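Local coordinates for protein CRISPR-associated endoribonuclease Cas6 1 (Methanocaldococcus jannaschii DSM 2661, PDB 5YI6) that probably processes CRISPR transcripts into CRISPR RNAs as an endoribonuclease of the Cas6 family, in defence against viruses and other mobile genetic elements, at residues Gly213-Asp216 / Leu217-Gly221; Asn164-Lys167 / Lys168-Glu171; Leu151-Asn155 / Ser156-Glu160. One frame throughout, in Å; residues are numbered along the deposited sequence.

Overall arrangement
Read from the N terminus, the three contacts come in series; none nests in or crosses another, and each is local to one continuous stretch. Contact 3 (151-160), a beta turn and helix start, leads from the loop after strand 145-150 into helix 158-174. Contact 2 (164-171) covers helical turns further along that helix, about 16 Å from contact 3 between centres. After strands 182-195 and 201-213, contact 1 (213-221) opens helix 215-224. Contacts 1 and 2 touch: Phe-220 CE2 lies 3.3 Å from Tyr-170 N, and Leu-217 O lies 3.5 Å from Leu-166 CD2. The two helices of the C-terminal ferredoxin-like domain are thus packed together, while contact 3 stays about 9 Å from contact 1 at the nearest atoms.

Contact 1. Residues Gly213-Asp216 / Leu217-Gly221; sequences GDYD and LIKFG
The backbone oxygen of Asp-214 is shared by two amides one residue apart: Ile-218 N at 3.1 Å, with a nearly straight N-H...O angle of 174°, and Leu-217 N in a weak bond bent to 124°. This is the first turn of helix 215-224, the second helix of the C-terminal ferredoxin-like domain, which starts one residue after strand 201-213. Asp-214 occupies the N-cap position, yet its carboxylate makes no capping bond; OD2 instead accepts from Asn-181 N. The shortest bond of the turn runs from Lys-219 N to Tyr-215 O, 2.8 Å, and Phe-220 N bonds Asp-216 O in turn.

Between side chains, the main meeting is Tyr-215 with Lys-219. The tyrosine has CG opposite the backbone N (chi1 174°); Lys-219 CB stands over one face of its ring, and the two side chains cross obliquely, with Tyr-215 CE2 3.9 Å from Lys-219 CD. Both polar ends leave the turn: the tyrosine OH hydrogen-bonds to Pro-122 O, and the extended lysine bends only at its last torsion, where NZ bonds Ser-4 OG. Asp-216 OD1 stays 6.3 Å from Lys-219 NZ, so these opposite charges form no salt bridge. On the buried flank, Leu-217 packs on Leu-166 and Phe-182, while Ile-218 reaches the strand end with its outer carbons: CG1 is 3.5 Å from Asp-214 O and CD1 is 4.1 Å from Gly-213 N.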
# COMPACT_ATOMS: atom_id res chain seq x y z
N GLY A 213 -12.70 -9.67 15.33
CA GLY A 213 -13.93 -8.96 15.03
C GLY A 213 -14.55 -9.46 13.74
O GLY A 213 -14.41 -10.63 13.38
N ASP A 214 -15.21 -8.54 13.03
CA ASP A 214 -15.98 -8.92 11.86
C ASP A 214 -15.05 -9.14 10.67
O ASP A 214 -14.33 -8.23 10.25
CB ASP A 214 -17.03 -7.85 11.54
CG ASP A 214 -18.10 -7.76 12.61
OD1 ASP A 214 -18.57 -8.83 13.04
OD2 ASP A 214 -18.43 -6.64 13.06
N TYR A 215 -15.08 -10.36 10.13
CA TYR A 215 -14.22 -10.74 9.02
C TYR A 215 -14.38 -9.80 7.82
O TYR A 215 -13.38 -9.38 7.23
CB TYR A 215 -14.52 -12.18 8.61
CG TYR A 215 -13.79 -12.63 7.37
CD1 TYR A 215 -12.46 -13.07 7.44
CD2 TYR A 215 -14.42 -12.66 6.14
CE1 TYR A 215 -11.81 -13.52 6.29
CE2 TYR A 215 -13.76 -13.08 5.00
CZ TYR A 215 -12.46 -13.51 5.08
OH TYR A 215 -11.82 -13.94 3.93
N ASP A 216 -15.62 -9.44 7.45
CA ASP A 216 -15.79 -8.63 6.24
C ASP A 216 -15.15 -7.24 6.37
O ASP A 216 -14.63 -6.70 5.38
CB ASP A 216 -17.29 -8.51 5.90
CG ASP A 216 -17.84 -9.78 5.31
OD1 ASP A 216 -17.05 -10.68 4.95
OD2 ASP A 216 -19.08 -9.90 5.23
N LEU A 217 -15.15 -6.67 7.57
CA LEU A 217 -14.50 -5.38 7.76
C LEU A 217 -12.98 -5.52 7.74
O LEU A 217 -12.27 -4.68 7.17
CB LEU A 217 -14.97 -4.73 9.05
CG LEU A 217 -14.40 -3.35 9.40
CD1 LEU A 217 -14.60 -2.35 8.25
CD2 LEU A 217 -15.05 -2.81 10.68
N ILE A 218 -12.45 -6.53 8.43
CA ILE A 218 -11.00 -6.75 8.38
C ILE A 218 -10.54 -7.00 6.94
O ILE A 218 -9.50 -6.49 6.51
CB ILE A 218 -10.61 -7.92 9.32
CG1 ILE A 218 -10.95 -7.53 10.77
CG2 ILE A 218 -9.12 -8.26 9.17
CD1 ILE A 218 -10.86 -8.73 11.76
N LYS A 219 -11.32 -7.78 6.19
CA LYS A 219 -11.03 -8.10 4.80
C LYS A 219 -11.00 -6.84 3.94
O LYS A 219 -10.18 -6.72 3.02
CB LYS A 219 -12.08 -9.08 4.27
CG LYS A 219 -12.06 -9.31 2.79
CD LYS A 219 -13.12 -10.33 2.36
CE LYS A 219 -13.05 -10.57 0.86
NZ LYS A 219 -13.33 -9.35 0.05
N PHE A 220 -11.90 -5.89 4.23
CA PHE A 220 -11.82 -4.61 3.53
C PHE A 220 -10.52 -3.88 3.85
O PHE A 220 -9.88 -3.33 2.95
CB PHE A 220 -13.03 -3.73 3.90
CG PHE A 220 -13.00 -2.38 3.28
CD1 PHE A 220 -13.32 -2.21 1.94
CD2 PHE A 220 -12.68 -1.24 4.07
CE1 PHE A 220 -13.31 -0.92 1.34
CE2 PHE A 220 -12.65 0.06 3.49
CZ PHE A 220 -12.99 0.21 2.13
N GLY A 221 -10.10 -3.84 5.11
CA GLY A 221 -8.78 -3.25 5.40
C GLY A 221 -7.64 -4.01 4.73
O GLY A 221 -6.66 -3.42 4.27

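Contact 2. Residues Asn164-Lys167 / Lys168-Glu171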
# COMPACT_ATOMS: atom_id res chain seq x y z
N ASN A 164 -11.87 4.16 12.92
CA ASN A 164 -12.85 5.03 12.30
C ASN A 164 -12.47 5.36 10.87
O ASN A 164 -13.35 5.49 10.01
CB ASN A 164 -13.04 6.29 13.12
CG ASN A 164 -13.78 6.02 14.41
OD1 ASN A 164 -14.62 5.11 14.44
ND2 ASN A 164 -13.49 6.78 15.46
N ASN A 165 -11.18 5.48 10.59
CA ASN A 165 -10.78 5.63 9.20
C ASN A 165 -11.28 4.45 8.38
O ASN A 165 -11.85 4.63 7.29
CB ASN A 165 -9.25 5.73 9.10
CG ASN A 165 -8.78 5.57 7.67
OD1 ASN A 165 -8.59 4.44 7.19
ND2 ASN A 165 -8.63 6.68 6.98
N LEU A 166 -11.09 3.21 8.89
CA LEU A 166 -11.49 2.05 8.09
C LEU A 166 -13.00 2.02 7.89
O LEU A 166 -13.48 1.73 6.79
CB LEU A 166 -11.04 0.74 8.74
CG LEU A 166 -11.08 -0.48 7.78
CD1 LEU A 166 -10.10 -0.24 6.63
CD2 LEU A 166 -10.80 -1.80 8.49
N LYS A 167 -13.77 2.33 8.94
CA LYS A 167 -15.23 2.30 8.82
C LYS A 167 -15.72 3.39 7.85
O LYS A 167 -16.61 3.13 7.02
CB LYS A 167 -15.85 2.48 10.21
CG LYS A 167 -15.53 1.30 11.17
CD LYS A 167 -16.03 1.60 12.59
CE LYS A 167 -15.86 0.39 13.52
NZ LYS A 167 -16.17 0.70 14.96
N LYS A 168 -15.13 4.58 7.92
CA LYS A 168 -15.53 5.63 6.98
C LYS A 168 -15.19 5.27 5.54
O LYS A 168 -15.97 5.54 4.62
CB LYS A 168 -14.88 6.95 7.37
CG LYS A 168 -15.43 7.54 8.67
CD LYS A 168 -14.68 8.82 9.04
CE LYS A 168 -14.97 9.25 10.47
NZ LYS A 168 -13.86 10.10 11.02
N LYS A 169 -14.00 4.69 5.32
CA LYS A 169 -13.62 4.25 3.98
C LYS A 169 -14.53 3.16 3.47
O LYS A 169 -14.88 3.14 2.29
CB LYS A 169 -12.15 3.72 3.95
CG LYS A 169 -11.10 4.77 4.01
CD LYS A 169 -9.69 4.15 3.61
CE LYS A 169 -9.44 2.82 4.34
NZ LYS A 169 -7.95 2.69 4.67
N TYR A 170 -14.93 2.23 4.36
CA TYR A 170 -15.88 1.19 3.99
C TYR A 170 -17.17 1.83 3.46
O TYR A 170 -17.67 1.44 2.40
CB TYR A 170 -16.19 0.30 5.20
CG TYR A 170 -17.12 -0.82 4.88
CD1 TYR A 170 -16.64 -2.11 4.65
CD2 TYR A 170 -18.51 -0.61 4.82
CE1 TYR A 170 -17.49 -3.14 4.35
CE2 TYR A 170 -19.36 -1.63 4.52
CZ TYR A 170 -18.85 -2.90 4.29
OH TYR A 170 -19.70 -3.94 3.98
N GLU A 171 -17.72 2.79 4.20
CA GLU A 171 -18.95 3.43 3.74
C GLU A 171 -18.73 4.22 2.46
O GLU A 171 -19.61 4.26 1.59
CB GLU A 171 -19.54 4.35 4.83
CG GLU A 171 -19.89 3.56 6.07
CD GLU A 171 -20.72 4.34 7.08
OE1 GLU A 171 -20.81 5.60 6.98
OE2 GLU A 171 -21.27 3.68 7.98
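Lys-169 NZ lies in the carbonyl plane of the flat Asn-165 carboxamide, hydrogen-bonded to OD1 at 3.1 Å with a C=O...N angle of 148°. The other flat group, the Tyr-170 ring, points out of the turn and meets Phe-220 edge-to-face.

The torsions of both partners bring the amide and the ammonium together. Asn-165 carries CG opposite its backbone N (chi1 167°), and the Lys-169 chain bends at chi3 (-46°) and again at chi4, which leaves CE 3.4 Å from Asn-165 OD1 and 3.9 Å from Leu-166 CD1. Lys-169 NZ also bonds Asn-230 OD1, Gly-225 O and Gly-227 O. Four oxygens therefore surround an ammonium with three protons, an environment that should favour its positive charge.

On the more exposed flank, Lys-168 runs extended past the preceding turn, its CG 3.2 Å from Asn-164 O, while Lys-167 NZ reaches Asn-181 OD1 and Glu-171 OE2 accepts from Cys-178 N. Four i to i+4 backbone bonds, such as Lys-168 N to Asn-164 O at 2.9 Å, carry the helix through. Side chains paired four residues apart in this way are a common feature of alpha helices, here the first helix of a ferredoxin-like domain, pinned through Lys-169 to the glycine-rich loop familiar from RAMP-family proteins.

Contact 3. Residues Leu151-Asn155 / Ser156-Glu160; sequences LLPNN and SKFYE. With PO4 (phosphate ion), chain F.
Phe-158 and Pro-153 form the dense half of this contact. The proline CA stands over one face of the phenyl ring, 3.9 Å from its centroid and 21° off the normal, a CH-pi contact shifted toward the rim, while Pro-153 CG lies 4.0 Å from Phe-158 CZ, the two side chains running side by side. Leu-151 O lies at the ring edge, near its plane, and Leu-151 CB adds an apolar touch to CD1. Phe-158 CB is packed against Leu-152 O. Having CG opposite the backbone N (chi1 179°) directs the ring back over the loop, where Leu-136 and Phe-184 also touch it.

The polypeptide reverses here in a type I beta turn, Leu-152 to Asn-155, with Asn-155 N bonded to Leu-152 O at 2.8 Å; it passes the chain from strand 145-150 into helix 158-174. The side chain of Asn-155 closes the turn: its OD1 accepts from Leu-152 N in the carbonyl plane, on a lone pair, at 2.9 Å. The backbone O of the same asparagine receives Phe-158 N at 3.1 Å, the donor standing 61° out of the carbonyl plane.

The opposite character prevails around exposed Ser-156, where a phosphate and a water are bound. The phosphate, probably from the crystallisation liquor, takes bonds from Asn-155 ND2 (to O2, 2.9 Å), Ser-156 N (to O3, 3.0 Å) and Ser-156 OG; ND2 is also bonded to Tyr-149 OH. The water donates to Asn-155 O at 2.6 Å, more weakly to Ser-156 O, and accepts from Tyr-159 N.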
# COMPACT_ATOMS: atom_id res chain seq x y z
N LEU A 151 -0.11 10.39 13.73
CA LEU A 151 -0.38 9.45 14.81
C LEU A 151 0.39 8.15 14.61
O LEU A 151 0.45 7.60 13.50
CB LEU A 151 -1.87 9.13 14.86
CG LEU A 151 -2.74 10.34 15.20
CD1 LEU A 151 -4.22 10.02 14.99
CD2 LEU A 151 -2.44 10.77 16.65
N LEU A 152 0.99 7.66 15.70
CA LEU A 152 1.66 6.37 15.80
C LEU A 152 1.00 5.55 16.91
O LEU A 152 0.29 6.13 17.74
CB LEU A 152 3.14 6.59 16.09
CG LEU A 152 3.82 7.49 15.04
CD1 LEU A 152 5.22 7.88 15.50
CD2 LEU A 152 3.85 6.78 13.68
N PRO A 153 1.25 4.23 17.00
CA PRO A 153 0.53 3.42 18.00
C PRO A 153 0.72 3.85 19.44
O PRO A 153 -0.13 3.52 20.28
CB PRO A 153 1.08 2.00 17.78
CG PRO A 153 1.42 1.99 16.31
CD PRO A 153 1.99 3.36 16.05
N ASN A 154 1.78 4.58 19.77
CA ASN A 154 1.91 5.05 21.13
C ASN A 154 1.11 6.32 21.40
O ASN A 154 1.11 6.78 22.55
CB ASN A 154 3.39 5.23 21.51
CG ASN A 154 4.16 6.15 20.58
OD1 ASN A 154 3.70 6.55 19.53
ND2 ASN A 154 5.36 6.49 20.99
N ASN A 155 0.43 6.88 20.40
CA ASN A 155 -0.52 7.98 20.62
C ASN A 155 -1.88 7.45 21.06
O ASN A 155 -2.39 6.47 20.51
CB ASN A 155 -0.70 8.81 19.35
CG ASN A 155 0.52 9.63 18.99
OD1 ASN A 155 1.20 9.39 17.96
ND2 ASN A 155 0.78 10.64 19.81
N SER A 156 -2.48 8.11 22.05
CA SER A 156 -3.75 7.64 22.57
C SER A 156 -4.85 7.66 21.50
O SER A 156 -5.76 6.82 21.53
CB SER A 156 -4.18 8.49 23.78
OG SER A 156 -4.34 9.84 23.36
N LYS A 157 -4.78 8.58 20.54
CA LYS A 157 -5.81 8.66 19.52
C LYS A 157 -5.64 7.64 18.40
O LYS A 157 -6.58 7.45 17.62
CB LYS A 157 -5.81 10.05 18.90
CG LYS A 157 -6.30 11.17 19.87
CD LYS A 157 -6.48 12.46 19.09
CE LYS A 157 -7.12 13.60 19.90
NZ LYS A 157 -6.23 14.16 20.95
N PHE A 158 -4.49 6.97 18.32
CA PHE A 158 -4.23 6.10 17.17
C PHE A 158 -5.31 5.04 17.02
O PHE A 158 -5.82 4.81 15.92
CB PHE A 158 -2.86 5.44 17.32
CG PHE A 158 -2.51 4.50 16.20
CD1 PHE A 158 -1.87 4.98 15.05
CD2 PHE A 158 -2.78 3.14 16.32
CE1 PHE A 158 -1.49 4.11 14.02
CE2 PHE A 158 -2.45 2.26 15.29
CZ PHE A 158 -1.79 2.74 14.13
N TYR A 159 -5.66 4.38 18.13
CA TYR A 159 -6.50 3.19 18.07
C TYR A 159 -7.85 3.49 17.42
O TYR A 159 -8.25 2.85 16.43
CB TYR A 159 -6.67 2.63 19.49
CG TYR A 159 -7.29 1.27 19.53
CD1 TYR A 159 -6.50 0.12 19.40
CD2 TYR A 159 -8.66 1.11 19.69
CE1 TYR A 159 -7.06 -1.14 19.41
CE2 TYR A 159 -9.24 -0.15 19.71
CZ TYR A 159 -8.42 -1.27 19.55
OH TYR A 159 -8.95 -2.53 19.57
N GLU A 160 -8.60 4.44 18.00
CA GLU A 160 -9.92 4.71 17.45
C GLU A 160 -9.82 5.41 16.10
O GLU A 160 -10.70 5.22 15.26
CB GLU A 160 -10.75 5.55 18.43
CG GLU A 160 -11.23 4.71 19.64
CD GLU A 160 -12.07 3.49 19.24
OE1 GLU A 160 -12.92 3.61 18.32
OE2 GLU A 160 -11.89 2.41 19.84
P PO4 F . -0.82 11.19 23.53
O1 PO4 F . -2.04 11.81 24.19
O2 PO4 F . -1.00 11.34 22.04
O3 PO4 F . -0.72 9.72 23.91
O4 PO4 F . 0.44 11.92 23.95
O HOH W 1 -4.10 4.45 20.64